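Local coordinates for protein helix-turn-helix transcriptional regulator (Pseudomonas aeruginosa, PDB 5XHX) that probably binds DNA and regulates transcription as a LuxR-family quorum-sensing regulator, of which this chain is the N-terminal ligand-binding domain, at residues P41-I49 and L56-E64; Y131-C142 and R163-I174. One frame throughout, in Å; residues are numbered along the deposited sequence.

Contact 1 (P41-I49 and L56-E64)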
loop_
_atom_site.group_PDB
_atom_site.type_symbol
_atom_site.label_atom_id
_atom_site.label_comp_id
_atom_site.label_asym_id
_atom_site.label_seq_id
_atom_site.Cartn_x
_atom_site.Cartn_y
_atom_site.Cartn_z
ATOM N N PRO A 41 0.652 -16.411 -16.312
ATOM C CA PRO A 41 0.006 -16.011 -17.583
ATOM C C PRO A 41 -1.396 -15.447 -17.385
ATOM O O PRO A 41 -2.413 -16.046 -17.748
ATOM C CB PRO A 41 -0.000 -17.323 -18.369
ATOM C CG PRO A 41 -0.158 -18.361 -17.318
ATOM C CD PRO A 41 0.690 -17.879 -16.162
ATOM N N VAL A 42 -1.460 -14.246 -16.820
ATOM C CA VAL A 42 -2.720 -13.522 -16.678
ATOM C C VAL A 42 -3.075 -12.912 -18.034
ATOM O O VAL A 42 -2.413 -11.986 -18.500
ATOM C CB VAL A 42 -2.621 -12.443 -15.596
ATOM C CG1 VAL A 42 -3.917 -11.628 -15.538
ATOM C CG2 VAL A 42 -2.265 -13.073 -14.234
ATOM N N ASP A 43 -4.130 -13.424 -18.665
ATOM C CA ASP A 43 -4.566 -12.912 -19.958
ATOM C C ASP A 43 -5.787 -12.015 -19.867
ATOM O O ASP A 43 -6.050 -11.258 -20.803
ATOM C CB ASP A 43 -4.878 -14.068 -20.908
ATOM C CG ASP A 43 -3.662 -14.910 -21.204
ATOM O OD1 ASP A 43 -2.575 -14.324 -21.360
ATOM O OD2 ASP A 43 -3.792 -16.150 -21.257
ATOM N N ASN A 44 -6.550 -12.103 -18.783
ATOM C CA ASN A 44 -7.699 -11.237 -18.572
ATOM C C ASN A 44 -7.865 -11.085 -17.065
ATOM O O ASN A 44 -7.259 -11.818 -16.277
ATOM C CB ASN A 44 -8.959 -11.810 -19.246
ATOM C CG ASN A 44 -9.926 -10.719 -19.738
ATOM O OD1 ASN A 44 -10.083 -9.670 -19.100
ATOM N ND2 ASN A 44 -10.587 -10.973 -20.880
ATOM N N TRP A 45 -8.677 -10.113 -16.664
ATOM C CA TRP A 45 -8.879 -9.878 -15.241
ATOM C C TRP A 45 -10.143 -9.064 -15.060
ATOM O O TRP A 45 -10.595 -8.370 -15.977
ATOM C CB TRP A 45 -7.676 -9.171 -14.606
ATOM C CG TRP A 45 -7.291 -7.917 -15.315
ATOM C CD1 TRP A 45 -6.360 -7.783 -16.310
ATOM C CD2 TRP A 45 -7.839 -6.617 -15.099
ATOM N NE1 TRP A 45 -6.303 -6.469 -16.724
ATOM C CE2 TRP A 45 -7.205 -5.739 -16.001
ATOM C CE3 TRP A 45 -8.817 -6.111 -14.239
ATOM C CZ2 TRP A 45 -7.503 -4.385 -16.053
ATOM C CZ3 TRP A 45 -9.124 -4.770 -14.304
ATOM C CH2 TRP A 45 -8.465 -3.922 -15.201
ATOM N N ALA A 46 -10.713 -9.166 -13.860
ATOM C CA ALA A 46 -11.846 -8.347 -13.472
ATOM C C ALA A 46 -11.796 -8.152 -11.963
ATOM O O ALA A 46 -11.371 -9.046 -11.230
ATOM C CB ALA A 46 -13.171 -8.993 -13.898
ATOM N N ALA A 47 -12.201 -6.971 -11.505
ATOM C CA ALA A 47 -12.419 -6.723 -10.087
ATOM C C ALA A 47 -13.897 -6.432 -9.859
ATOM O O ALA A 47 -14.486 -5.608 -10.567
ATOM C CB ALA A 47 -11.556 -5.560 -9.582
ATOM N N LEU A 48 -14.492 -7.094 -8.870
ATOM C CA LEU A 48 -15.932 -6.994 -8.671
ATOM C C LEU A 48 -16.275 -7.316 -7.223
ATOM O O LEU A 48 -15.496 -7.945 -6.502
ATOM C CB LEU A 48 -16.701 -7.924 -9.641
ATOM C CG LEU A 48 -16.598 -9.460 -9.598
ATOM C CD1 LEU A 48 -17.571 -10.108 -10.630
ATOM C CD2 LEU A 48 -15.159 -9.968 -9.869
ATOM N N ILE A 49 -17.469 -6.897 -6.811
ATOM C CA ILE A 49 -17.986 -7.201 -5.485
ATOM C C ILE A 49 -19.231 -8.062 -5.643
ATOM O O ILE A 49 -20.211 -7.640 -6.272
ATOM C CB ILE A 49 -18.283 -5.926 -4.683
ATOM C CG1 ILE A 49 -16.990 -5.100 -4.522
ATOM C CG2 ILE A 49 -18.900 -6.279 -3.337
ATOM C CD1 ILE A 49 -17.221 -3.692 -3.900
ATOM N N LEU A 56 -21.329 -5.961 -8.508
ATOM C CA LEU A 56 -20.855 -4.635 -8.878
ATOM C C LEU A 56 -19.470 -4.783 -9.504
ATOM O O LEU A 56 -18.505 -5.159 -8.823
ATOM C CB LEU A 56 -20.827 -3.721 -7.656
ATOM C CG LEU A 56 -20.299 -2.300 -7.852
ATOM C CD1 LEU A 56 -21.069 -1.572 -8.959
ATOM C CD2 LEU A 56 -20.401 -1.530 -6.538
ATOM N N ILE A 57 -19.374 -4.501 -10.796
ATOM C CA ILE A 57 -18.113 -4.588 -11.519
ATOM C C ILE A 57 -17.361 -3.282 -11.312
ATOM O O ILE A 57 -17.811 -2.220 -11.754
ATOM C CB ILE A 57 -18.345 -4.851 -13.014
ATOM C CG1 ILE A 57 -19.255 -6.069 -13.213
ATOM C CG2 ILE A 57 -17.007 -5.010 -13.742
ATOM C CD1 ILE A 57 -18.586 -7.382 -12.947
ATOM N N LEU A 58 -16.204 -3.364 -10.656
ATOM C CA LEU A 58 -15.388 -2.179 -10.411
ATOM C C LEU A 58 -14.494 -1.849 -11.597
ATOM O O LEU A 58 -14.367 -0.675 -11.976
ATOM C CB LEU A 58 -14.541 -2.374 -9.150
ATOM C CG LEU A 58 -15.290 -2.621 -7.827
ATOM C CD1 LEU A 58 -14.279 -2.872 -6.680
ATOM C CD2 LEU A 58 -16.219 -1.461 -7.478
ATOM N N SER A 59 -13.887 -2.861 -12.205
ATOM C CA SER A 59 -12.980 -2.622 -13.316
ATOM C C SER A 59 -12.725 -3.962 -13.981
ATOM O O SER A 59 -12.803 -5.006 -13.327
ATOM C CB SER A 59 -11.664 -1.979 -12.828
ATOM O OG SER A 59 -10.780 -1.688 -13.896
ATOM N N PHE A 60 -12.458 -3.934 -15.286
ATOM C CA PHE A 60 -12.089 -5.165 -15.964
ATOM C C PHE A 60 -11.301 -4.819 -17.218
ATOM O O PHE A 60 -11.360 -3.695 -17.720
ATOM C CB PHE A 60 -13.314 -6.055 -16.263
ATOM C CG PHE A 60 -14.299 -5.463 -17.231
ATOM C CD1 PHE A 60 -15.174 -4.463 -16.832
ATOM C CD2 PHE A 60 -14.381 -5.941 -18.529
ATOM C CE1 PHE A 60 -16.101 -3.930 -17.727
ATOM C CE2 PHE A 60 -15.302 -5.418 -19.427
ATOM C CZ PHE A 60 -16.162 -4.416 -19.029
ATOM N N MET A 61 -10.535 -5.800 -17.694
ATOM C CA MET A 61 -9.523 -5.535 -18.714
ATOM C C MET A 61 -10.131 -4.927 -19.974
ATOM O O MET A 61 -9.590 -3.969 -20.535
ATOM C CB MET A 61 -8.771 -6.817 -19.056
ATOM C CG MET A 61 -7.618 -6.587 -20.034
ATOM S SD MET A 61 -6.766 -8.076 -20.544
ATOM C CE MET A 61 -7.881 -8.741 -21.787
ATOM N N GLU A 62 -11.260 -5.468 -20.432
ATOM C CA GLU A 62 -11.883 -5.033 -21.675
ATOM C C GLU A 62 -12.855 -3.872 -21.485
ATOM O O GLU A 62 -13.690 -3.632 -22.365
ATOM C CB GLU A 62 -12.605 -6.209 -22.341
ATOM C CG GLU A 62 -11.684 -7.283 -22.883
ATOM C CD GLU A 62 -12.443 -8.448 -23.502
ATOM O OE1 GLU A 62 -12.156 -9.612 -23.136
ATOM O OE2 GLU A 62 -13.338 -8.199 -24.342
ATOM N N GLU A 63 -12.768 -3.148 -20.369
ATOM C CA GLU A 63 -13.766 -2.130 -20.067
ATOM C C GLU A 63 -13.743 -1.019 -21.113
ATOM O O GLU A 63 -12.712 -0.726 -21.723
ATOM C CB GLU A 63 -13.545 -1.551 -18.663
ATOM C CG GLU A 63 -12.265 -0.742 -18.491
ATOM C CD GLU A 63 -11.890 -0.554 -17.029
ATOM O OE1 GLU A 63 -10.741 -0.168 -16.760
ATOM O OE2 GLU A 63 -12.742 -0.810 -16.150
ATOM N N GLU A 64 -14.909 -0.411 -21.325
ATOM C CA GLU A 64 -15.069 0.630 -22.334
ATOM C C GLU A 64 -15.648 1.908 -21.732
ATOM O O GLU A 64 -15.521 2.989 -22.311
ATOM C CB GLU A 64 -15.964 0.138 -23.479
ATOM C CG GLU A 64 -15.378 -1.005 -24.289
ATOM C CD GLU A 64 -14.043 -0.651 -24.926
ATOM O OE1 GLU A 64 -13.742 0.557 -25.073
ATOM O OE2 GLU A 64 -13.293 -1.588 -25.282
HETATM O O HOH W 1 -12.140 -8.038 -19.698
#

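Contact 2 (Y131-C142 and R163-I174)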
loop_
_atom_site.group_PDB
_atom_site.type_symbol
_atom_site.label_atom_id
_atom_site.label_comp_id
_atom_site.label_asym_id
_atom_site.label_seq_id
_atom_site.Cartn_x
_atom_site.Cartn_y
_atom_site.Cartn_z
ATOM N N TYR A 131 -8.757 -13.927 -5.974
ATOM C CA TYR A 131 -8.625 -13.526 -4.575
ATOM C C TYR A 131 -9.972 -13.020 -4.070
ATOM O O TYR A 131 -10.554 -12.120 -4.681
ATOM C CB TYR A 131 -7.584 -12.416 -4.416
ATOM C CG TYR A 131 -6.132 -12.824 -4.641
ATOM C CD1 TYR A 131 -5.355 -13.339 -3.597
ATOM C CD2 TYR A 131 -5.540 -12.664 -5.884
ATOM C CE1 TYR A 131 -4.009 -13.681 -3.806
ATOM C CE2 TYR A 131 -4.216 -12.990 -6.101
ATOM C CZ TYR A 131 -3.457 -13.494 -5.064
ATOM O OH TYR A 131 -2.150 -13.809 -5.296
ATOM N N ASN A 132 -10.449 -13.582 -2.952
ATOM C CA ASN A 132 -11.731 -13.224 -2.332
ATOM C C ASN A 132 -11.467 -12.525 -1.011
ATOM O O ASN A 132 -10.847 -13.116 -0.120
ATOM C CB ASN A 132 -12.595 -14.451 -2.035
ATOM C CG ASN A 132 -13.264 -15.007 -3.243
ATOM O OD1 ASN A 132 -12.757 -14.880 -4.351
ATOM N ND2 ASN A 132 -14.441 -15.612 -3.042
ATOM N N VAL A 133 -11.968 -11.309 -0.866
ATOM C CA VAL A 133 -11.782 -10.517 0.343
ATOM C C VAL A 133 -13.151 -10.145 0.892
ATOM O O VAL A 133 -13.830 -9.274 0.341
ATOM C CB VAL A 133 -10.928 -9.270 0.070
ATOM C CG1 VAL A 133 -10.791 -8.421 1.340
ATOM C CG2 VAL A 133 -9.558 -9.709 -0.461
ATOM N N PRO A 134 -13.599 -10.798 1.963
ATOM C CA PRO A 134 -14.855 -10.396 2.610
ATOM C C PRO A 134 -14.794 -8.936 3.042
ATOM O O PRO A 134 -13.797 -8.479 3.607
ATOM C CB PRO A 134 -14.953 -11.341 3.817
ATOM C CG PRO A 134 -14.147 -12.546 3.433
ATOM C CD PRO A 134 -13.037 -12.037 2.540
ATOM N N LEU A 135 -15.849 -8.192 2.723
ATOM C CA LEU A 135 -15.942 -6.793 3.126
ATOM C C LEU A 135 -16.816 -6.602 4.345
ATOM O O LEU A 135 -16.571 -5.692 5.146
ATOM C CB LEU A 135 -16.496 -5.932 1.991
ATOM C CG LEU A 135 -15.582 -5.808 0.788
ATOM C CD1 LEU A 135 -16.123 -4.779 -0.204
ATOM C CD2 LEU A 135 -14.169 -5.462 1.256
ATOM N N ASP A 136 -17.826 -7.445 4.491
ATOM C CA ASP A 136 -18.672 -7.443 5.667
ATOM C C ASP A 136 -19.409 -8.777 5.664
ATOM O O ASP A 136 -18.959 -9.740 5.031
ATOM C CB ASP A 136 -19.606 -6.222 5.666
ATOM C CG ASP A 136 -20.472 -6.158 4.423
ATOM O OD1 ASP A 136 -21.353 -7.026 4.282
ATOM O OD2 ASP A 136 -20.274 -5.250 3.589
ATOM N N GLY A 137 -20.550 -8.830 6.350
ATOM C CA GLY A 137 -21.295 -10.072 6.411
ATOM C C GLY A 137 -21.904 -10.493 5.090
ATOM O O GLY A 137 -22.273 -11.665 4.938
ATOM N N GLU A 138 -22.024 -9.576 4.130
ATOM C CA GLU A 138 -22.678 -9.921 2.870
ATOM C C GLU A 138 -21.805 -9.750 1.635
ATOM O O GLU A 138 -22.009 -10.471 0.656
ATOM C CB GLU A 138 -23.954 -9.086 2.675
ATOM C CG GLU A 138 -24.768 -9.492 1.430
ATOM C CD GLU A 138 -25.620 -8.359 0.894
ATOM O OE1 GLU A 138 -26.016 -8.406 -0.297
ATOM O OE2 GLU A 138 -25.887 -7.409 1.664
ATOM N N ARG A 139 -20.859 -8.822 1.635
ATOM C CA ARG A 139 -20.152 -8.470 0.416
ATOM C C ARG A 139 -18.772 -9.120 0.387
ATOM O O ARG A 139 -18.145 -9.333 1.429
ATOM C CB ARG A 139 -20.049 -6.952 0.288
ATOM C CG ARG A 139 -21.416 -6.279 0.108
ATOM C CD ARG A 139 -21.252 -4.780 -0.023
ATOM N NE ARG A 139 -20.543 -4.275 1.139
ATOM C CZ ARG A 139 -19.650 -3.292 1.108
ATOM N NH1 ARG A 139 -19.342 -2.699 -0.041
ATOM N NH2 ARG A 139 -19.051 -2.922 2.231
ATOM N N THR A 140 -18.325 -9.471 -0.822
ATOM C CA THR A 140 -17.016 -10.082 -1.039
ATOM C C THR A 140 -16.346 -9.373 -2.204
ATOM O O THR A 140 -16.853 -9.413 -3.333
ATOM C CB THR A 140 -17.123 -11.580 -1.340
ATOM O OG1 THR A 140 -17.948 -12.219 -0.363
ATOM C CG2 THR A 140 -15.728 -12.237 -1.315
ATOM N N LEU A 141 -15.216 -8.723 -1.935
ATOM C CA LEU A 141 -14.418 -8.116 -2.995
ATOM C C LEU A 141 -13.545 -9.180 -3.654
ATOM O O LEU A 141 -12.829 -9.920 -2.974
ATOM C CB LEU A 141 -13.557 -6.981 -2.437
ATOM C CG LEU A 141 -12.491 -6.365 -3.347
ATOM C CD1 LEU A 141 -13.138 -5.676 -4.555
ATOM C CD2 LEU A 141 -11.657 -5.344 -2.577
ATOM N N CYS A 142 -13.591 -9.255 -4.982
ATOM C CA CYS A 142 -12.910 -10.336 -5.684
ATOM C C CYS A 142 -12.066 -9.785 -6.815
ATOM O O CYS A 142 -12.496 -8.889 -7.551
ATOM C CB CYS A 142 -13.902 -11.347 -6.247
ATOM S SG CYS A 142 -14.908 -12.126 -4.986
ATOM N N ARG A 163 -0.130 -13.357 -1.527
ATOM C CA ARG A 163 -1.463 -13.098 -0.990
ATOM C C ARG A 163 -1.506 -12.151 0.206
ATOM O O ARG A 163 -2.400 -11.293 0.230
ATOM C CB ARG A 163 -2.100 -14.451 -0.643
ATOM C CG ARG A 163 -3.475 -14.400 0.024
ATOM C CD ARG A 163 -3.896 -15.837 0.243
ATOM N NE ARG A 163 -5.025 -15.960 1.135
ATOM C CZ ARG A 163 -5.472 -17.114 1.625
ATOM N NH1 ARG A 163 -4.885 -18.258 1.293
ATOM N NH2 ARG A 163 -6.514 -17.121 2.455
ATOM N N PRO A 164 -0.605 -12.231 1.207
ATOM C CA PRO A 164 -0.712 -11.303 2.350
ATOM C C PRO A 164 -0.851 -9.840 1.957
ATOM O O PRO A 164 -1.715 -9.136 2.499
ATOM C CB PRO A 164 0.587 -11.562 3.129
ATOM C CG PRO A 164 0.933 -12.957 2.819
ATOM C CD PRO A 164 0.498 -13.197 1.396
ATOM N N TRP A 165 -0.045 -9.358 1.016
ATOM C CA TRP A 165 -0.164 -7.957 0.658
ATOM C C TRP A 165 -1.132 -7.717 -0.493
ATOM O O TRP A 165 -1.643 -6.600 -0.617
ATOM C CB TRP A 165 1.209 -7.342 0.335
ATOM C CG TRP A 165 2.002 -7.983 -0.768
ATOM C CD1 TRP A 165 3.012 -8.884 -0.621
ATOM C CD2 TRP A 165 1.878 -7.743 -2.174
ATOM N NE1 TRP A 165 3.512 -9.241 -1.854
ATOM C CE2 TRP A 165 2.846 -8.541 -2.823
ATOM C CE3 TRP A 165 1.056 -6.917 -2.948
ATOM C CZ2 TRP A 165 2.997 -8.559 -4.212
ATOM C CZ3 TRP A 165 1.202 -6.935 -4.324
ATOM C CH2 TRP A 165 2.167 -7.753 -4.942
ATOM N N VAL A 166 -1.416 -8.726 -1.324
ATOM C CA VAL A 166 -2.474 -8.556 -2.323
ATOM C C VAL A 166 -3.801 -8.265 -1.636
ATOM O O VAL A 166 -4.492 -7.301 -1.972
ATOM C CB VAL A 166 -2.577 -9.784 -3.245
ATOM C CG1 VAL A 166 -3.852 -9.683 -4.139
ATOM C CG2 VAL A 166 -1.329 -9.883 -4.108
ATOM N N ILE A 167 -4.166 -9.072 -0.642
ATOM C CA ILE A 167 -5.485 -8.875 -0.046
ATOM C C ILE A 167 -5.499 -7.631 0.846
ATOM O O ILE A 167 -6.542 -6.991 1.006
ATOM C CB ILE A 167 -5.930 -10.134 0.721
ATOM C CG1 ILE A 167 -5.089 -10.329 1.964
ATOM C CG2 ILE A 167 -5.873 -11.418 -0.202
ATOM C CD1 ILE A 167 -5.484 -11.575 2.762
ATOM N N ALA A 168 -4.362 -7.287 1.465
ATOM C CA ALA A 168 -4.289 -6.045 2.230
ATOM C C ALA A 168 -4.521 -4.847 1.326
ATOM O O ALA A 168 -5.281 -3.927 1.663
ATOM C CB ALA A 168 -2.928 -5.935 2.931
ATOM N N LEU A 169 -3.868 -4.847 0.168
ATOM C CA LEU A 169 -4.045 -3.784 -0.812
ATOM C C LEU A 169 -5.492 -3.702 -1.287
ATOM O O LEU A 169 -6.062 -2.612 -1.393
ATOM C CB LEU A 169 -3.135 -4.050 -2.013
ATOM C CG LEU A 169 -1.982 -3.165 -2.443
ATOM C CD1 LEU A 169 -1.652 -3.536 -3.886
ATOM C CD2 LEU A 169 -2.348 -1.701 -2.316
ATOM N N MET A 170 -6.071 -4.851 -1.658
ATOM C CA MET A 170 -7.452 -4.867 -2.146
ATOM C C MET A 170 -8.390 -4.230 -1.135
ATOM O O MET A 170 -9.220 -3.387 -1.485
ATOM C CB MET A 170 -7.888 -6.304 -2.459
ATOM C CG MET A 170 -7.135 -6.918 -3.635
ATOM S SD MET A 170 -7.500 -8.663 -3.863
ATOM C CE MET A 170 -9.311 -8.530 -4.020
ATOM N N LYS A 171 -8.256 -4.619 0.135
ATOM C CA LYS A 171 -9.112 -4.067 1.182
ATOM C C LYS A 171 -8.948 -2.552 1.277
ATOM O O LYS A 171 -9.937 -1.816 1.386
ATOM C CB LYS A 171 -8.784 -4.744 2.521
ATOM C CG LYS A 171 -9.643 -4.298 3.706
ATOM C CD LYS A 171 -11.137 -4.422 3.415
ATOM C CE LYS A 171 -11.966 -4.492 4.697
ATOM N NZ LYS A 171 -12.011 -5.884 5.259
ATOM N N LYS A 172 -7.707 -2.061 1.182
ATOM C CA LYS A 172 -7.489 -0.621 1.271
ATOM C C LYS A 172 -8.024 0.101 0.041
ATOM O O LYS A 172 -8.499 1.237 0.148
ATOM C CB LYS A 172 -5.998 -0.326 1.477
ATOM C CG LYS A 172 -5.492 -0.739 2.859
ATOM C CD LYS A 172 -6.304 -0.040 3.947
ATOM C CE LYS A 172 -5.857 -0.447 5.342
ATOM N NZ LYS A 172 -6.530 -1.680 5.838
ATOM N N ARG A 173 -8.007 -0.553 -1.121
ATOM C CA ARG A 173 -8.531 0.099 -2.319
ATOM C C ARG A 173 -10.005 0.487 -2.179
ATOM O O ARG A 173 -10.437 1.445 -2.828
ATOM C CB ARG A 173 -8.294 -0.802 -3.540
ATOM C CG ARG A 173 -9.050 -0.419 -4.809
ATOM C CD ARG A 173 -8.691 0.966 -5.356
ATOM N NE ARG A 173 -9.428 1.247 -6.587
ATOM C CZ ARG A 173 -9.142 2.228 -7.444
ATOM N NH1 ARG A 173 -8.127 3.049 -7.214
ATOM N NH2 ARG A 173 -9.872 2.386 -8.546
ATOM N N ILE A 174 -10.767 -0.182 -1.307
ATOM C CA ILE A 174 -12.195 0.123 -1.148
ATOM C C ILE A 174 -12.428 1.586 -0.779
ATOM O O ILE A 174 -13.424 2.192 -1.199
ATOM C CB ILE A 174 -12.830 -0.805 -0.095
ATOM C CG1 ILE A 174 -12.957 -2.216 -0.643
ATOM C CG2 ILE A 174 -14.203 -0.282 0.335
ATOM C CD1 ILE A 174 -13.510 -2.252 -2.031
#

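Contact 1 (P41-I49 and L56-E64)
Met-61 CB lies over one face of the Trp-45 indole, 3.6 Å from the centroid of the five-membered ring in a CH-pi contact, while SD stands obliquely to the same ring as a Met-aromatic partner. With CG of Trp-45 set between its backbone N and carbonyl carbon (chi1 53°), the indole reaches along the neighbouring strand, and the backbone of Phe-60 lies over the same face, out toward the six-membered rim. Ser-59 OG sits in the ring plane at the edge, 3.5 Å from Trp-45 CH2. Further along this antiparallel hairpin, Leu-48 and Ile-57 run alongside each other, CD1 to CD1 at 3.7 Å, on the face that also carries Ala-46 and Phe-60; helix 72-81 packs there, whereas Trp-29 of helix 28-36 meets Ala-47 and Ser-59 on the other. A classic beta bulge interrupts the ladder: Ala-47 O accepts from Leu-58 N at 2.8 Å and from Ser-59 N at 3.3 Å, both from one face of its carbonyl plane. At the polar end, Asn-44 ND2 donates in its amide plane to the anti lone pair of Glu-62 OE1 (3.1 Å). Asn-44 OD1 accepts from Trp-45 N and from a water that itself accepts from Glu-62 N. These bonds therefore tie both ends of the Asn-44 amide, which should fix its flip and join the turn after strand 56-60 to strand 44-50.

Contact 2 (Y131-C142 and R163-I174)
The Tyr-131 ring has Val-166 CG1 over the centre of one face, 3.7 Å from the centroid and only 4° off the normal, a CH-pi contact. Arg-163 CB meets the ring edge near its plane, 3.8 Å from Tyr-131 CE1, and Ile-167 CG2 and Met-170 SD approach obliquely, the sulfur as a Met-aromatic partner. This is helix-on-sheet packing in the alpha-beta-alpha sandwich of a LuxR-type ligand-binding domain: helix 153-173 lies across the hairpin of strands 127-134 and 140-147, its segment 163-173 crossing strand 131-134 at -51°. The phenol hydroxyl is bonded beyond the contact, to Phe-159 O. Met-170 fills the middle of the interface; its chain bends at chi3 (56°), bringing CE to 3.8 Å from Val-133 CG2, which also rests on Ile-167 CB. Pro-164, Trp-165, Ala-168 and Lys-172 instead meet the second subunit, so the same helix serves both core and dimer. Lys-171 and Leu-135 run past each other in opposite directions, Lys-171 CD 3.9 Å from Leu-135 CD2. Leu-135 CD2 also meets Ile-174 CG1 end-on at 4.0 Å. Beside them, Leu-141 CD2 touches both Ile-174 CD1, at 3.6 Å, and the carbonyl oxygen Met-170 O, at 3.3 Å.

Overall arrangement
Both contacts build on one antiparallel sheet, in which strands 44-50 and 140-147 are neighbours. Contact 1 pairs two strands at one margin of the sheet, mixing backbone bonds with a partly exposed polar end, yet its centre lies nearer the middle of the chain (about 7 Å from the chain centre, against about 11 Å for the centre of contact 2). Contact 2 sets a helix against the sheet with no hydrogen bond between its segments; its cohesion is apolar, and it has the larger share of buried residues. They meet where Leu-58 CD1 packs on Leu-141 CD1 at 3.7 Å, beside the probable hydrogen bond from Cys-142 N to Leu-48 O. Only contact 2 borders the second subunit.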